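PDB 5N7Q: putative cathepsin d from Ixodes ricinus, which probably cleaves proteins as an aspartic endopeptidase of the pepsin-like A1 family, and is captured here in its mature form with the inhibitor pepstatin A bound. Local coordinates for residues V138-F141 against D142-K146. Numbering follows the deposited sequence. Where two conformers were deposited one is given.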
# COMPACT_ATOMS: atom_id res chain seq x y z
N VAL A 138 -14.81 3.06 12.17
CA VAL A 138 -14.73 1.68 11.67
C VAL A 138 -14.17 1.64 10.24
O VAL A 138 -14.73 2.27 9.33
CB VAL A 138 -16.08 0.92 11.78
CG1 VAL A 138 -17.18 1.54 10.95
CG2 VAL A 138 -15.88 -0.54 11.38
N PRO A 139 -13.08 0.88 10.01
CA PRO A 139 -12.60 0.76 8.64
C PRO A 139 -13.52 -0.06 7.74
O PRO A 139 -14.34 -0.85 8.20
CB PRO A 139 -11.26 0.04 8.79
CG PRO A 139 -10.85 0.29 10.22
CD PRO A 139 -12.15 0.25 10.96
N VAL A 140 -13.38 0.18 6.45
CA VAL A 140 -14.21 -0.46 5.45
C VAL A 140 -14.22 -1.98 5.60
O VAL A 140 -15.30 -2.58 5.67
CB VAL A 140 -13.81 -0.05 4.02
CG1 VAL A 140 -14.59 -0.85 3.00
CG2 VAL A 140 -14.07 1.43 3.81
N PHE A 141 -13.05 -2.60 5.73
CA PHE A 141 -13.03 -4.06 5.77
C PHE A 141 -13.67 -4.55 7.05
O PHE A 141 -14.37 -5.56 7.07
CB PHE A 141 -11.63 -4.64 5.65
CG PHE A 141 -11.61 -6.14 5.41
CD1 PHE A 141 -12.15 -6.69 4.24
CD2 PHE A 141 -11.04 -7.01 6.34
CE1 PHE A 141 -12.14 -8.06 4.01
CE2 PHE A 141 -11.00 -8.37 6.10
CZ PHE A 141 -11.54 -8.90 4.92
N ASP A 142 -13.41 -3.85 8.16
CA ASP A 142 -14.06 -4.20 9.41
C ASP A 142 -15.58 -4.12 9.34
O ASP A 142 -16.30 -4.96 9.90
CB ASP A 142 -13.56 -3.25 10.49
CG ASP A 142 -12.21 -3.65 11.01
OD1 ASP A 142 -11.23 -3.51 10.26
OD2 ASP A 142 -12.15 -4.17 12.14
N ASN A 143 -16.07 -3.10 8.64
CA ASN A 143 -17.51 -2.92 8.43
C ASN A 143 -18.09 -4.05 7.54
O ASN A 143 -19.16 -4.59 7.83
CB ASN A 143 -17.77 -1.54 7.83
CG ASN A 143 -19.09 -0.94 8.26
OD1 ASN A 143 -19.77 -1.46 9.15
ND2 ASN A 143 -19.47 0.15 7.61
N MET A 144 -17.35 -4.45 6.50
CA MET A 144 -17.70 -5.62 5.70
C MET A 144 -17.81 -6.86 6.58
O MET A 144 -18.80 -7.62 6.47
CB MET A 144 -16.68 -5.85 4.59
CG MET A 144 -16.73 -4.78 3.52
SD MET A 144 -15.40 -4.90 2.32
CE MET A 144 -16.13 -6.00 1.12
N MET A 145 -16.84 -7.09 7.44
CA MET A 145 -16.89 -8.25 8.34
C MET A 145 -18.07 -8.19 9.29
O MET A 145 -18.78 -9.19 9.48
CB MET A 145 -15.60 -8.37 9.16
CG MET A 145 -14.40 -8.76 8.32
SD MET A 145 -13.00 -9.21 9.36
CE MET A 145 -12.81 -7.71 10.29
N LYS A 146 -18.30 -7.03 9.88
CA LYS A 146 -19.46 -6.84 10.79
C LYS A 146 -20.79 -7.16 10.10
O LYS A 146 -21.68 -7.77 10.70
CB LYS A 146 -19.50 -5.40 11.30
CG LYS A 146 -18.57 -5.12 12.46
CD LYS A 146 -18.59 -3.64 12.83
CE LYS A 146 -17.66 -3.28 14.00
NZ LYS A 146 -16.25 -3.78 13.89
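The first turn of the short helix 140-146 starts from P139 at the N-cap position, whose carbonyl O accepts the first i to i+4 bond, from N143 N at 2.9 Å. V140 O and F141 O follow in step, taking M144 N and M145 N. Two methionines make Met-aromatic contacts with the F141 ring. M145 SD stands 4.7 Å from the centroid of the F141 ring, 45° off its normal, with F141 CE2 its nearest ring atom at 3.9 Å, while M145 CG lies over one ring face, offset toward the rim. M144 SD approaches obliquely and closer to the ring plane, 71° off the normal, with F141 CD1 at 4.2 Å. Swinging CG opposite the backbone N (chi1 -169°) carries the phenyl group out to them; F156 meets it edge-to-face. In this pepsin-like fold F141 and M144 meet F174 of strand 170-174, while M144 and N143 pack on V100 of strand 98-101. At the helix start V138 reaches forward over the turn: CG2 rests 3.7 Å from D142 CB, and CG1 lies 4.1 Å from N143 CG, V138 and N143 crossing at about a right angle. D142 backs onto the P139 ring, its CB 3.8 Å from P139 CD, and sends OD1 to a salt bridge with R328. Q103 ties the turn down twice, through NE2 to V138 O and OE1 to N143 ND2.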